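Local coordinates for cysteine-rich repeat secretory protein 2 (Arabidopsis thaliana, PDB 6GRE), which modulates cell-to-cell trafficking in plants, restricting plasmodesmal permeability through callose deposition during salicylic acid-triggered immune responses, at residues Gln163-Cys168 / Lys204-Phe209. Numbering follows the deposited sequence.
Sequences QGVAQC and KCYARF
V165 and Q167 pair with R208 and Y206 through the backbone. V165 N hydrogen-bonds to R208 O at 2.9 Å, and R208 N returns the bond to V165 O. Q167 and Y206 form a matching pair of hydrogen bonds, Y206 N to Q167 O at 2.8 Å. The strands are antiparallel, 174° apart in direction. A166 with A207 lies between them, and G164 with F209 and C168 with C205 flank them; these three pairs are non-hydrogen-bonded. There CA-H...O contacts add to the ladder, such as F209 CA to Q163 O at 3.1 Å.

On the face of V165, Q167, Y206 and R208, the tyrosine ring leans across the strand pair. Its CG sits between backbone N and carbonyl carbon (chi1 70°). This brings the ring under Q167 CB in a CH-pi contact, 4.2 Å from CB to the Y206 ring centroid. V165 CG1 lies alongside, 4.1 Å from Y206 CE1. The Y206 OH is above the R208 guanidinium, offset toward its rim. R208 NH1 hydrogen-bonds to Y201 OH, and NH2 to E101 O.

On the other face, A166 CB meets A207 CB at 4.2 Å.

Disulfides tie C168 and C205 to C177 and C180 of helix 174-192, whose L181 and I185 pack against this face, and F209 reaches helix 134-149. The pair joins two inner strands of the five-stranded antiparallel sheet in the second Gnk2-homologous (DUF26) domain, between strands 154-159 and 198-202.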
ATOM      1  N   GLN A 163      -8.572  -1.085  16.967  1.00 14.09           N
ATOM      2  CA  GLN A 163      -7.702  -1.938  16.142  1.00 15.11           C
ATOM      3  C   GLN A 163      -6.775  -1.021  15.345  1.00 15.21           C
ATOM      4  O   GLN A 163      -7.264  -0.062  14.756  1.00 15.54           O
ATOM      5  CB  GLN A 163      -8.531  -2.816  15.210  1.00 19.59           C
ATOM      6  CG  GLN A 163      -9.262  -3.949  15.929  1.00 25.83           C
ATOM      7  CD  GLN A 163     -10.368  -4.510  15.067  1.00 34.57           C
ATOM      8  OE1 GLN A 163     -10.123  -5.071  14.002  1.00 41.61           O
ATOM      9  NE2 GLN A 163     -11.606  -4.322  15.503  1.00 42.21           N
ATOM     10  N   GLY A 164      -5.506  -1.393  15.224  1.00 12.94           N
ATOM     11  CA  GLY A 164      -4.555  -0.682  14.381  1.00 13.11           C
ATOM     12  C   GLY A 164      -3.850  -1.624  13.445  1.00 13.14           C
ATOM     13  O   GLY A 164      -3.633  -2.809  13.758  1.00 13.02           O
ATOM     14  N   VAL A 165      -3.497  -1.106  12.277  1.00 12.37           N
ATOM     15  CA  VAL A 165      -2.758  -1.832  11.268  1.00 13.16           C
ATOM     16  C   VAL A 165      -1.711  -0.888  10.694  1.00 13.29           C
ATOM     17  O   VAL A 165      -1.997   0.277  10.374  1.00 13.70           O
ATOM     18  CB  VAL A 165      -3.668  -2.361  10.148  1.00 14.59           C
ATOM     19  CG1 VAL A 165      -2.905  -3.113   9.057  1.00 16.09           C
ATOM     20  CG2 VAL A 165      -4.791  -3.219  10.692  1.00 16.93           C
ATOM     21  N   ALA A 166      -0.525  -1.417  10.461  1.00 12.45           N
ATOM     22  CA  ALA A 166       0.526  -0.630   9.738  1.00 12.31           C
ATOM     23  C   ALA A 166       1.225  -1.556   8.774  1.00 12.90           C
ATOM     24  O   ALA A 166       1.433  -2.735   9.066  1.00 14.88           O
ATOM     25  CB  ALA A 166       1.517  -0.017  10.660  1.00 13.96           C
ATOM     26  N   GLN A 167       1.564  -1.073   7.592  1.00 12.67           N
ATOM     27  CA  GLN A 167       2.250  -1.943   6.614  1.00 14.17           C
ATOM     28  C   GLN A 167       3.212  -1.084   5.798  1.00 14.15           C
ATOM     29  O   GLN A 167       2.875   0.063   5.412  1.00 15.27           O
ATOM     30  CB  GLN A 167       1.309  -2.676   5.643  1.00 17.67           C
ATOM     31  CG  GLN A 167       2.010  -3.785   4.821  1.00 19.42           C
ATOM     32  CD  GLN A 167       1.202  -4.942   4.207  1.00 23.78           C
ATOM     33  OE1 GLN A 167       1.604  -6.152   4.120  1.00 27.12           O
ATOM     34  NE2 GLN A 167       0.074  -4.572   3.659  1.00 20.07           N
ATOM     35  N   CYS A 168       4.400  -1.621   5.566  1.00 13.44           N
ATOM     36  CA  CYS A 168       5.377  -1.079   4.643  0.55 13.90           C
ATOM     37  C   CYS A 168       5.351  -1.824   3.325  1.00 14.75           C
ATOM     38  O   CYS A 168       5.183  -3.033   3.306  1.00 14.69           O
ATOM     39  CB  CYS A 168       6.779  -1.326   5.148  0.55 14.29           C
ATOM     40  SG  CYS A 168       7.067  -0.319   6.597  0.55 14.72           S
ATOM     41  N   LYS A 204       5.338   4.846   0.598  1.00 12.86           N
ATOM     42  CA  LYS A 204       5.839   3.499   0.754  1.00 13.34           C
ATOM     43  C   LYS A 204       5.360   2.834   2.053  1.00 13.22           C
ATOM     44  O   LYS A 204       5.859   1.768   2.358  1.00 14.42           O
ATOM     45  CB  LYS A 204       7.376   3.489   0.662  1.00 13.81           C
ATOM     46  CG  LYS A 204       7.917   3.521  -0.766  1.00 14.38           C
ATOM     47  CD  LYS A 204       7.781   2.197  -1.482  1.00 15.38           C
ATOM     48  CE  LYS A 204       8.270   2.178  -2.918  1.00 15.75           C
ATOM     49  NZ  LYS A 204       9.742   2.021  -2.964  1.00 16.62           N
ATOM     50  N   CYS A 205       4.405   3.407   2.767  1.00 12.21           N
ATOM     51  CA  CYS A 205       3.880   2.730   3.948  1.00 12.62           C
ATOM     52  C   CYS A 205       2.577   3.387   4.376  1.00 12.81           C
ATOM     53  O   CYS A 205       2.226   4.488   3.926  1.00 12.99           O
ATOM     54  CB  CYS A 205       4.858   2.713   5.115  1.00 13.39           C
ATOM     55  SG  CYS A 205       5.179   4.330   5.847  1.00 15.60           S
ATOM     56  N   TYR A 206       1.863   2.721   5.288  1.00 12.38           N
ATOM     57  CA  TYR A 206       0.658   3.297   5.849  1.00 11.89           C
ATOM     58  C   TYR A 206       0.463   2.863   7.301  1.00 12.26           C
ATOM     59  O   TYR A 206       0.996   1.836   7.722  1.00 12.54           O
ATOM     60  CB  TYR A 206      -0.602   2.976   5.042  1.00 12.60           C
ATOM     61  CG  TYR A 206      -1.084   1.548   5.069  1.00 13.91           C
ATOM     62  CD1 TYR A 206      -1.778   1.066   6.165  1.00 14.79           C
ATOM     63  CD2 TYR A 206      -0.920   0.690   3.994  1.00 14.49           C
ATOM     64  CE1 TYR A 206      -2.274  -0.223   6.203  1.00 14.90           C
ATOM     65  CE2 TYR A 206      -1.437  -0.595   4.007  1.00 15.22           C
ATOM     66  CZ  TYR A 206      -2.130  -1.045   5.115  1.00 15.37           C
ATOM     67  OH  TYR A 206      -2.585  -2.325   5.161  1.00 17.94           O
ATOM     68  N   ALA A 207      -0.312   3.651   8.029  1.00 12.07           N
ATOM     69  CA  ALA A 207      -0.724   3.279   9.371  1.00 12.24           C
ATOM     70  C   ALA A 207      -2.180   3.719   9.525  1.00 13.03           C
ATOM     71  O   ALA A 207      -2.533   4.821   9.083  1.00 13.98           O
ATOM     72  CB  ALA A 207       0.146   3.918  10.409  1.00 12.56           C
ATOM     73  N   ARG A 208      -3.017   2.893  10.154  1.00 12.55           N
ATOM     74  CA  ARG A 208      -4.405   3.241  10.297  1.00 12.96           C
ATOM     75  C   ARG A 208      -4.966   2.607  11.566  1.00 13.59           C
ATOM     76  O   ARG A 208      -4.424   1.609  12.083  1.00 12.76           O
ATOM     77  CB  ARG A 208      -5.201   2.791   9.066  1.00 15.51           C
ATOM     78  CG  ARG A 208      -5.193   1.305   8.774  1.00 16.55           C
ATOM     79  CD  ARG A 208      -5.841   0.999   7.420  1.00 17.82           C
ATOM     80  NE  ARG A 208      -5.936  -0.439   7.189  1.00 21.97           N
ATOM     81  CZ  ARG A 208      -5.833  -1.053   6.007  1.00 23.79           C
ATOM     82  NH1 ARG A 208      -5.575  -0.377   4.897  1.00 23.43           N
ATOM     83  NH2 ARG A 208      -6.016  -2.365   5.943  1.00 23.25           N
ATOM     84  N   PHE A 209      -6.046   3.172  12.065  1.00 12.76           N
ATOM     85  CA  PHE A 209      -6.711   2.590  13.208  1.00 13.38           C
ATOM     86  C   PHE A 209      -8.212   2.845  13.110  1.00 15.16           C
ATOM     87  O   PHE A 209      -8.688   3.751  12.433  1.00 14.39           O
ATOM     88  CB  PHE A 209      -6.149   3.053  14.551  1.00 13.87           C
ATOM     89  CG  PHE A 209      -6.656   4.382  15.050  1.00 14.06           C
ATOM     90  CD1 PHE A 209      -6.230   5.537  14.451  1.00 15.19           C
ATOM     91  CD2 PHE A 209      -7.473   4.478  16.164  1.00 15.19           C
ATOM     92  CE1 PHE A 209      -6.694   6.765  14.892  1.00 15.62           C
ATOM     93  CE2 PHE A 209      -7.898   5.702  16.642  1.00 15.41           C
ATOM     94  CZ  PHE A 209      -7.495   6.855  16.009  1.00 15.66           C
TER